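Local coordinates for coenzyme Q-binding protein COQ10 START domain-containing protein (Thermus thermophilus, PDB 2D4R) that is of unknown function but, as a putative START-superfamily member related to coenzyme Q-binding COQ10 proteins, probably binds a lipid-like hydrophobic ligand, at residues R5-I10 / R101-L106; R46-W51 / L63-W68; R19-L24 / K136-R141. All blocks are in the same frame, centred on the assembly; numbering follows the deposited sequence.

Interaction 1. Residues R5-I10 / R101-L106; sequences RAERYI and RVVLTL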
loop_
_atom_site.group_PDB
_atom_site.type_symbol
_atom_site.label_atom_id
_atom_site.label_comp_id
_atom_site.label_asym_id
_atom_site.label_seq_id
_atom_site.Cartn_x
_atom_site.Cartn_y
_atom_site.Cartn_z
ATOM N N ARG A 5 -9.800 4.742 -0.197
ATOM C CA ARG A 5 -8.695 5.661 -0.430
ATOM C C ARG A 5 -8.317 6.383 0.841
ATOM O O ARG A 5 -9.181 6.825 1.597
ATOM C CB ARG A 5 -9.065 6.676 -1.499
ATOM C CG ARG A 5 -10.353 7.386 -1.229
ATOM C CD ARG A 5 -10.073 8.742 -0.642
ATOM N NE ARG A 5 -9.109 9.485 -1.449
ATOM C CZ ARG A 5 -8.704 10.717 -1.158
ATOM N NH1 ARG A 5 -7.823 11.338 -1.935
ATOM N NH2 ARG A 5 -9.187 11.319 -0.080
ATOM N N ALA A 6 -7.016 6.484 1.074
ATOM C CA ALA A 6 -6.499 7.188 2.227
ATOM C C ALA A 6 -5.647 8.338 1.716
ATOM O O ALA A 6 -5.098 8.271 0.612
ATOM C CB ALA A 6 -5.668 6.249 3.078
ATOM N N GLU A 7 -5.546 9.388 2.528
ATOM C CA GLU A 7 -4.844 10.616 2.169
ATOM C C GLU A 7 -4.060 11.045 3.400
ATOM O O GLU A 7 -4.587 11.031 4.510
ATOM C CB GLU A 7 -5.868 11.691 1.791
ATOM C CG GLU A 7 -5.328 12.904 1.058
ATOM C CD GLU A 7 -6.443 13.788 0.520
ATOM O OE1 GLU A 7 -7.190 14.370 1.337
ATOM O OE2 GLU A 7 -6.578 13.898 -0.719
ATOM N N ARG A 8 -2.800 11.415 3.220
ATOM C CA ARG A 8 -1.980 11.759 4.368
ATOM C C ARG A 8 -0.884 12.756 3.995
ATOM O O ARG A 8 -0.224 12.617 2.950
ATOM C CB ARG A 8 -1.367 10.485 4.958
ATOM C CG ARG A 8 -0.699 10.663 6.310
ATOM C CD ARG A 8 -0.447 9.313 6.941
ATOM N NE ARG A 8 0.225 9.398 8.231
ATOM C CZ ARG A 8 -0.404 9.568 9.388
ATOM N NH1 ARG A 8 0.288 9.626 10.519
ATOM N NH2 ARG A 8 -1.724 9.690 9.413
ATOM N N TYR A 9 -0.700 13.761 4.853
ATOM C CA TYR A 9 0.340 14.765 4.652
ATOM C C TYR A 9 1.637 14.353 5.342
ATOM O O TYR A 9 1.637 14.028 6.531
ATOM C CB TYR A 9 -0.109 16.126 5.194
ATOM C CG TYR A 9 0.998 17.148 5.176
ATOM C CD1 TYR A 9 1.364 17.779 3.986
ATOM C CD2 TYR A 9 1.736 17.431 6.332
ATOM C CE1 TYR A 9 2.441 18.657 3.942
ATOM C CE2 TYR A 9 2.815 18.314 6.297
ATOM C CZ TYR A 9 3.164 18.919 5.096
ATOM O OH TYR A 9 4.252 19.756 5.035
ATOM N N ILE A 10 2.737 14.365 4.594
ATOM C CA ILE A 10 4.039 14.033 5.166
ATOM C C ILE A 10 5.055 15.169 4.996
ATOM O O ILE A 10 5.323 15.625 3.889
ATOM C CB ILE A 10 4.592 12.733 4.543
ATOM C CG1 ILE A 10 3.697 11.556 4.964
ATOM C CG2 ILE A 10 6.033 12.496 4.987
ATOM C CD1 ILE A 10 4.070 10.214 4.349
ATOM N N ARG A 101 1.523 15.557 -0.026
ATOM C CA ARG A 101 0.222 14.941 0.172
ATOM C C ARG A 101 0.217 13.591 -0.544
ATOM O O ARG A 101 0.198 13.521 -1.783
ATOM C CB ARG A 101 -0.883 15.836 -0.382
ATOM C CG ARG A 101 -2.267 15.240 -0.199
ATOM C CD ARG A 101 -3.211 16.202 0.482
ATOM N NE ARG A 101 -3.955 15.546 1.551
ATOM C CZ ARG A 101 -3.696 15.698 2.846
ATOM N NH1 ARG A 101 -4.427 15.057 3.753
ATOM N NH2 ARG A 101 -2.713 16.500 3.240
ATOM N N VAL A 102 0.253 12.518 0.242
ATOM C CA VAL A 102 0.253 11.176 -0.315
ATOM C C VAL A 102 -1.173 10.654 -0.427
ATOM O O VAL A 102 -1.940 10.692 0.542
ATOM C CB VAL A 102 1.099 10.210 0.550
ATOM C CG1 VAL A 102 1.087 8.815 -0.053
ATOM C CG2 VAL A 102 2.535 10.708 0.627
ATOM N N VAL A 103 -1.524 10.182 -1.621
ATOM C CA VAL A 103 -2.854 9.638 -1.865
ATOM C C VAL A 103 -2.784 8.175 -2.286
ATOM O O VAL A 103 -2.123 7.826 -3.261
ATOM C CB VAL A 103 -3.586 10.421 -2.962
ATOM C CG1 VAL A 103 -5.037 9.961 -3.040
ATOM C CG2 VAL A 103 -3.482 11.913 -2.689
ATOM N N LEU A 104 -3.477 7.327 -1.540
ATOM C CA LEU A 104 -3.465 5.895 -1.802
ATOM C C LEU A 104 -4.869 5.394 -2.119
ATOM O O LEU A 104 -5.774 5.473 -1.289
ATOM C CB LEU A 104 -2.909 5.141 -0.589
ATOM C CG LEU A 104 -2.931 3.614 -0.648
ATOM C CD1 LEU A 104 -2.263 3.140 -1.923
ATOM C CD2 LEU A 104 -2.226 3.047 0.579
ATOM N N THR A 105 -5.036 4.862 -3.322
ATOM C CA THR A 105 -6.335 4.414 -3.792
ATOM C C THR A 105 -6.272 2.915 -4.053
ATOM O O THR A 105 -5.372 2.436 -4.760
ATOM C CB THR A 105 -6.692 5.130 -5.107
ATOM O OG1 THR A 105 -6.423 6.527 -4.965
ATOM C CG2 THR A 105 -8.151 4.925 -5.462
ATOM N N LEU A 106 -7.239 2.182 -3.503
ATOM C CA LEU A 106 -7.235 0.721 -3.554
ATOM C C LEU A 106 -8.595 0.133 -3.949
ATOM O O LEU A 106 -9.578 0.248 -3.216
ATOM C CB LEU A 106 -6.810 0.162 -2.193
ATOM C CG LEU A 106 -6.853 -1.354 -1.995
ATOM C CD1 LEU A 106 -6.019 -2.070 -3.048
ATOM C CD2 LEU A 106 -6.353 -1.672 -0.610
#
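Strands 5-10 and 101-106 run antiparallel at 160°, the segment axes 4.6 Å apart, with A6-L104 and R8-V102 as the hydrogen-bonded pairs. This pairing sets the N-terminal strand beside the last strand of the START-like sheet. Of the four ladder bonds the straightest runs from L104 N to A6 O at 2.9 Å. The face bearing R5, E7 and R101 carries a salt-bridge network. E7 stretches out with CG anti to its backbone N (chi1 -165°), and R101, bent at chi2 and chi3, crosses it at about a right angle. Their flat groups stand 78° apart, and E7 OE1 meets R101 NE in a salt bridge of 3.4 Å. R5 also bends back, and its NH1 donates to E7 OE2 at 3.1 Å from above the carboxylate plane while touching V103 CG1. Two arginines share one carboxylate and would probably keep it ionised; R101 NH2 has a further salt bridge to E96. On the face bearing V102, I10 CD1 meets V102 CG2 at 4.1 Å. Both pack on V17 of helix 14-22, and V102 on L135 of helix 120-144; strand 86-95 pairs along the other edge of 101-106, while 3-10 is outermost in the sheet.

Interaction 2. Residues R46-W51 / L63-W68; sequences RTRSRW and LEEEEW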
loop_
_atom_site.group_PDB
_atom_site.type_symbol
_atom_site.label_atom_id
_atom_site.label_comp_id
_atom_site.label_asym_id
_atom_site.label_seq_id
_atom_site.Cartn_x
_atom_site.Cartn_y
_atom_site.Cartn_z
ATOM N N ARG A 46 9.469 -1.613 -12.643
ATOM C CA ARG A 46 8.494 -2.423 -11.913
ATOM C C ARG A 46 9.140 -3.475 -11.017
ATOM O O ARG A 46 10.216 -3.995 -11.320
ATOM C CB ARG A 46 7.521 -3.097 -12.888
ATOM C CG ARG A 46 8.099 -3.363 -14.272
ATOM C CD ARG A 46 7.038 -3.899 -15.248
ATOM N NE ARG A 46 6.220 -2.849 -15.855
ATOM C CZ ARG A 46 6.549 -2.184 -16.960
ATOM N NH1 ARG A 46 7.686 -2.448 -17.591
ATOM N NH2 ARG A 46 5.735 -1.257 -17.442
ATOM N N THR A 47 8.487 -3.763 -9.896
ATOM C CA THR A 47 8.887 -4.876 -9.051
ATOM C C THR A 47 7.725 -5.824 -8.912
ATOM O O THR A 47 6.601 -5.506 -9.307
ATOM C CB THR A 47 9.302 -4.435 -7.625
ATOM O OG1 THR A 47 8.254 -3.661 -7.038
ATOM C CG2 THR A 47 10.596 -3.632 -7.654
ATOM N N ARG A 48 8.012 -7.000 -8.358
ATOM C CA ARG A 48 6.986 -7.924 -7.907
ATOM C C ARG A 48 7.274 -8.243 -6.446
ATOM O O ARG A 48 8.429 -8.441 -6.058
ATOM C CB ARG A 48 6.992 -9.213 -8.755
ATOM C CG ARG A 48 5.785 -10.120 -8.469
ATOM C CD ARG A 48 5.760 -11.411 -9.316
ATOM N NE ARG A 48 5.479 -11.125 -10.718
ATOM C CZ ARG A 48 6.409 -11.076 -11.666
ATOM N NH1 ARG A 48 7.676 -11.308 -11.355
ATOM N NH2 ARG A 48 6.079 -10.763 -12.913
ATOM N N SER A 49 6.231 -8.282 -5.626
ATOM C CA SER A 49 6.424 -8.478 -4.200
ATOM C C SER A 49 5.366 -9.404 -3.606
ATOM O O SER A 49 4.236 -9.469 -4.098
ATOM C CB SER A 49 6.389 -7.128 -3.489
ATOM O OG SER A 49 5.144 -6.492 -3.693
ATOM N N ARG A 50 5.743 -10.117 -2.549
ATOM C CA ARG A 50 4.844 -11.053 -1.877
ATOM C C ARG A 50 4.437 -10.486 -0.516
ATOM O O ARG A 50 5.273 -10.284 0.354
ATOM C CB ARG A 50 5.537 -12.415 -1.693
ATOM C CG ARG A 50 4.709 -13.461 -0.927
ATOM C CD ARG A 50 5.457 -14.795 -0.769
ATOM N NE ARG A 50 6.266 -15.157 -1.939
ATOM C CZ ARG A 50 5.834 -15.885 -2.969
ATOM N NH1 ARG A 50 4.588 -16.342 -2.990
ATOM N NH2 ARG A 50 6.649 -16.157 -3.983
ATOM N N TRP A 51 3.150 -10.219 -0.349
ATOM C CA TRP A 51 2.650 -9.651 0.896
ATOM C C TRP A 51 1.945 -10.717 1.741
ATOM O O TRP A 51 1.219 -11.572 1.222
ATOM C CB TRP A 51 1.673 -8.493 0.611
ATOM C CG TRP A 51 2.291 -7.269 -0.065
ATOM C CD1 TRP A 51 2.954 -7.240 -1.255
ATOM C CD2 TRP A 51 2.268 -5.905 0.412
ATOM N NE1 TRP A 51 3.341 -5.957 -1.552
ATOM C CE2 TRP A 51 2.934 -5.119 -0.549
ATOM C CE3 TRP A 51 1.750 -5.280 1.557
ATOM C CZ2 TRP A 51 3.099 -3.730 -0.403
ATOM C CZ3 TRP A 51 1.915 -3.905 1.704
ATOM C CH2 TRP A 51 2.585 -3.147 0.726
ATOM N N LEU A 63 0.399 -11.846 -4.105
ATOM C CA LEU A 63 1.527 -11.325 -4.847
ATOM C C LEU A 63 1.083 -10.024 -5.499
ATOM O O LEU A 63 -0.075 -9.877 -5.864
ATOM C CB LEU A 63 1.985 -12.348 -5.889
ATOM C CG LEU A 63 2.655 -13.573 -5.238
ATOM C CD1 LEU A 63 2.528 -14.798 -6.133
ATOM C CD2 LEU A 63 4.123 -13.268 -4.963
ATOM N N GLU A 64 2.003 -9.073 -5.615
ATOM C CA GLU A 64 1.662 -7.741 -6.089
ATOM C C GLU A 64 2.693 -7.266 -7.090
ATOM O O GLU A 64 3.892 -7.384 -6.863
ATOM C CB GLU A 64 1.595 -6.757 -4.918
ATOM C CG GLU A 64 1.010 -5.395 -5.282
ATOM C CD GLU A 64 0.929 -4.459 -4.092
ATOM O OE1 GLU A 64 1.760 -3.534 -3.996
ATOM O OE2 GLU A 64 0.037 -4.654 -3.247
ATOM N N GLU A 65 2.213 -6.731 -8.201
ATOM C CA GLU A 65 3.083 -6.114 -9.182
ATOM C C GLU A 65 2.906 -4.600 -9.075
ATOM O O GLU A 65 1.791 -4.078 -9.158
ATOM C CB GLU A 65 2.733 -6.617 -10.604
ATOM C CG GLU A 65 2.799 -8.166 -10.764
ATOM C CD GLU A 65 2.744 -8.677 -12.221
ATOM O OE1 GLU A 65 2.131 -8.017 -13.087
ATOM O OE2 GLU A 65 3.312 -9.758 -12.498
ATOM N N GLU A 66 4.007 -3.891 -8.866
ATOM C CA GLU A 66 3.959 -2.438 -8.899
ATOM C C GLU A 66 4.811 -1.863 -10.019
ATOM O O GLU A 66 5.945 -2.284 -10.250
ATOM C CB GLU A 66 4.383 -1.841 -7.548
ATOM C CG GLU A 66 5.534 -2.531 -6.874
ATOM C CD GLU A 66 5.073 -3.510 -5.816
ATOM O OE1 GLU A 66 5.732 -4.557 -5.644
ATOM O OE2 GLU A 66 4.050 -3.232 -5.155
ATOM N N GLU A 67 4.230 -0.903 -10.728
ATOM C CA GLU A 67 4.921 -0.177 -11.776
ATOM C C GLU A 67 5.213 1.200 -11.211
ATOM O O GLU A 67 4.293 1.908 -10.763
ATOM C CB GLU A 67 4.029 -0.064 -13.014
ATOM C CG GLU A 67 4.738 0.386 -14.277
ATOM C CD GLU A 67 3.767 0.726 -15.402
ATOM O OE1 GLU A 67 2.719 1.363 -15.128
ATOM O OE2 GLU A 67 4.052 0.355 -16.561
ATOM N N TRP A 68 6.495 1.563 -11.225
ATOM C CA TRP A 68 6.970 2.793 -10.612
ATOM C C TRP A 68 7.219 3.852 -11.678
ATOM O O TRP A 68 7.938 3.612 -12.653
ATOM C CB TRP A 68 8.256 2.516 -9.820
ATOM C CG TRP A 68 8.039 1.621 -8.616
ATOM C CD1 TRP A 68 8.313 0.288 -8.526
ATOM C CD2 TRP A 68 7.467 1.996 -7.356
ATOM N NE1 TRP A 68 7.946 -0.195 -7.295
ATOM C CE2 TRP A 68 7.425 0.830 -6.553
ATOM C CE3 TRP A 68 6.982 3.205 -6.823
ATOM C CZ2 TRP A 68 6.918 0.833 -5.245
ATOM C CZ3 TRP A 68 6.476 3.207 -5.520
ATOM C CH2 TRP A 68 6.450 2.022 -4.747
#
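The hairpin pair 46-51 and 63-68, antiparallel at 154°, carries two quite different faces. On one, charged side chains run alongside each other. R48 leaves with CG anti to its backbone N, turns at chi3, and grips E65 side-on: NE (3.1 Å) and NH2 (3.0 Å) both donate to E65 OE2, close to the guanidinium plane. R46 donates through NH2 to the anti lone pair of E67 OE2. R50 stands opposite L63, whose CD2 lies over the centre of its guanidinium, 3.6 Å above the plane; R50 NE also makes a long, weak ion pair with E38.

The other face is buried and polar at its middle. E66 takes the crowded position between its backbone N and carbonyl carbon (chi1 40°) and bends at chi2 (-98°), bringing OE1 between two hydroxyls. T47 OG1 and S49 OG occupy the same crowded position, which points both to E66 OE1. S49 OG donates to its syn lone pair at 2.8 Å, and T47 OG1 to its anti lone pair at 3.0 Å. S49 OG accepts from W51 NE1 at 2.8 Å, while W68 NE1 gives T47 OG1 only a weak bond. The E64 carboxylate lies over a face of W51 and accepts from W62 NE1. Strands 34-43 and 74-82 flank the hairpin, and L24 of helix 24-27 packs against S49 and E66.

Interaction 3. Residues R19-L24 / K136-R141; sequences RLAKDL and KGLEER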
loop_
_atom_site.group_PDB
_atom_site.type_symbol
_atom_site.label_atom_id
_atom_site.label_comp_id
_atom_site.label_asym_id
_atom_site.label_seq_id
_atom_site.Cartn_x
_atom_site.Cartn_y
_atom_site.Cartn_z
ATOM N N ARG A 19 10.546 8.042 -2.891
ATOM C CA ARG A 19 11.658 7.076 -2.923
ATOM C C ARG A 19 11.635 6.124 -1.734
ATOM O O ARG A 19 11.975 4.956 -1.862
ATOM C CB ARG A 19 13.016 7.785 -2.959
ATOM C CG ARG A 19 13.667 7.877 -4.346
ATOM C CD ARG A 19 13.958 6.492 -4.953
ATOM N NE ARG A 19 15.391 6.184 -5.041
ATOM C CZ ARG A 19 15.905 5.135 -5.689
ATOM N NH1 ARG A 19 17.219 4.945 -5.709
ATOM N NH2 ARG A 19 15.111 4.278 -6.321
ATOM N N LEU A 20 11.235 6.635 -0.579
ATOM C CA LEU A 20 11.122 5.820 0.619
ATOM C C LEU A 20 9.960 4.836 0.560
ATOM O O LEU A 20 10.009 3.773 1.182
ATOM C CB LEU A 20 10.966 6.715 1.841
ATOM C CG LEU A 20 12.232 7.466 2.224
ATOM C CD1 LEU A 20 11.903 8.534 3.254
ATOM C CD2 LEU A 20 13.254 6.461 2.757
ATOM N N ALA A 21 8.914 5.179 -0.184
ATOM C CA ALA A 21 7.793 4.255 -0.360
ATOM C C ALA A 21 8.145 3.163 -1.370
ATOM O O ALA A 21 7.584 2.067 -1.346
ATOM C CB ALA A 21 6.573 5.008 -0.816
ATOM N N LYS A 22 9.089 3.466 -2.253
ATOM C CA LYS A 22 9.470 2.547 -3.314
ATOM C C LYS A 22 10.351 1.432 -2.776
ATOM O O LYS A 22 10.345 0.317 -3.292
ATOM C CB LYS A 22 10.204 3.301 -4.418
ATOM C CG LYS A 22 10.627 2.432 -5.579
ATOM C CD LYS A 22 11.502 3.210 -6.529
ATOM C CE LYS A 22 12.158 2.296 -7.537
ATOM N NZ LYS A 22 12.870 3.095 -8.564
ATOM N N ASP A 23 11.109 1.741 -1.731
ATOM C CA ASP A 23 11.908 0.741 -1.036
ATOM C C ASP A 23 11.000 0.017 -0.063
ATOM O O ASP A 23 11.023 0.292 1.149
ATOM C CB ASP A 23 13.054 1.410 -0.274
ATOM C CG ASP A 23 13.791 0.441 0.647
ATOM O OD1 ASP A 23 13.739 -0.782 0.407
ATOM O OD2 ASP A 23 14.424 0.912 1.610
ATOM N N LEU A 24 10.201 -0.902 -0.607
ATOM C CA LEU A 24 9.161 -1.572 0.159
ATOM C C LEU A 24 9.750 -2.310 1.354
ATOM O O LEU A 24 9.168 -2.326 2.437
ATOM C CB LEU A 24 8.407 -2.565 -0.723
ATOM C CG LEU A 24 7.719 -2.000 -1.961
ATOM C CD1 LEU A 24 7.139 -3.128 -2.808
ATOM C CD2 LEU A 24 6.645 -1.065 -1.524
ATOM N N LYS A 136 0.348 5.892 7.415
ATOM C CA LYS A 136 0.889 6.352 8.684
ATOM C C LYS A 136 2.236 5.669 8.914
ATOM O O LYS A 136 3.149 6.251 9.493
ATOM C CB LYS A 136 -0.092 6.022 9.819
ATOM C CG LYS A 136 0.312 6.555 11.182
ATOM C CD LYS A 136 1.138 5.529 11.953
ATOM C CE LYS A 136 1.365 5.992 13.374
ATOM N NZ LYS A 136 0.082 6.416 13.993
ATOM N N GLY A 137 2.353 4.432 8.443
ATOM C CA GLY A 137 3.623 3.740 8.500
ATOM C C GLY A 137 4.663 4.370 7.586
ATOM O O GLY A 137 5.850 4.353 7.902
ATOM N N LEU A 138 4.234 4.926 6.456
ATOM C CA LEU A 138 5.169 5.618 5.562
ATOM C C LEU A 138 5.636 6.929 6.200
ATOM O O LEU A 138 6.803 7.300 6.071
ATOM C CB LEU A 138 4.530 5.875 4.177
ATOM C CG LEU A 138 5.200 6.904 3.248
ATOM C CD1 LEU A 138 6.644 6.507 3.007
ATOM C CD2 LEU A 138 4.452 7.003 1.921
ATOM N N GLU A 139 4.730 7.602 6.908
ATOM C CA GLU A 139 5.065 8.793 7.692
ATOM C C GLU A 139 6.217 8.471 8.622
ATOM O O GLU A 139 7.170 9.240 8.756
ATOM C CB GLU A 139 3.867 9.227 8.536
ATOM C CG GLU A 139 3.277 10.573 8.178
ATOM C CD GLU A 139 3.743 11.685 9.096
ATOM O OE1 GLU A 139 2.889 12.433 9.619
ATOM O OE2 GLU A 139 4.966 11.819 9.291
ATOM N N GLU A 140 6.120 7.311 9.260
ATOM C CA GLU A 140 7.069 6.923 10.280
ATOM C C GLU A 140 8.378 6.446 9.678
ATOM O O GLU A 140 9.410 6.425 10.351
ATOM C CB GLU A 140 6.460 5.830 11.154
ATOM C CG GLU A 140 5.246 6.306 11.941
ATOM C CD GLU A 140 4.677 5.226 12.835
ATOM O OE1 GLU A 140 4.693 4.052 12.411
ATOM O OE2 GLU A 140 4.218 5.550 13.957
ATOM N N ARG A 141 8.333 6.054 8.410
ATOM C CA ARG A 141 9.549 5.663 7.715
ATOM C C ARG A 141 10.313 6.942 7.423
ATOM O O ARG A 141 11.514 7.036 7.665
ATOM C CB ARG A 141 9.212 4.959 6.398
ATOM C CG ARG A 141 10.090 3.771 6.038
ATOM C CD ARG A 141 11.569 4.043 6.196
ATOM N NE ARG A 141 12.361 3.417 5.132
ATOM C CZ ARG A 141 13.691 3.307 5.149
ATOM N NH1 ARG A 141 14.387 3.772 6.177
ATOM N NH2 ARG A 141 14.334 2.749 4.132
HETATM O O HOH W 1 11.438 2.296 2.608
#
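The guanidinium of R141 has L20 CD2 over one face, 3.8 Å above the plane and offset toward the rim, while D23 OD2 and a water lie at its edge, in plane. This contact joins two helices within the helix-grip fold of START-like proteins, in which the long C-terminal helix, here 120-144, packs across a curved antiparallel sheet; the last turn of helix 14-22 meets 120-144 near the C-terminal end of the latter. R141 gets there by bending at chi2 and chi3, and its chain crosses L20 and D23 at about right angles. The salt bridge from R141 NH2 to D23 OD2 spans 3.1 Å, but the carboxylate and guanidinium planes are 67° apart and the hydrogen bond is weak, bent to 131°. Beside the salt bridge, A21 CB meets L138 CD2 at 4.0 Å, L138 having CG anti to its backbone N; both residues continue onto F93 of strand 86-95. D23 is doubly engaged: it ends helix 14-22 as the centre of an inverse gamma turn and, as N-cap of helix 24-27, holds G26 N with OD1, so the oxygen that meets R141 is the other one. An alanine here removes the charge partner of D23, the guanidinium against which L20 CD2 rests and the donor to the water, and would probably weaken the hold between the two helices. That water accepts from R141 NE at 2.9 Å and donates to L20 O and D23 O, each 2.5 Å from it, tying the helix end to the guanidinium.

How the interactions relate
Interactions 1 and 2 lie in the same sheet and do not touch each other; interaction 3 touches both. The centres of interactions 1 and 2 are about 19 Å apart, on opposite sides of the chain's centre, and their nearest atoms remain about 7 Å from each other. Helix segment 136-141 packs on strand 5-10, with I10 CD1 3.7 Å from L138 CG and R8 NH1 3.1 Å from K136 CG. Segment 19-24 reaches the hairpin instead: W68 CH2 lies 3.4 Å from K22 CA, and E66 OE1 3.5 Å from L24 CD1. In START relatives the space between sheet and C-terminal helix holds the lipid; the buried face of interaction 2 may therefore help line a comparable pocket here.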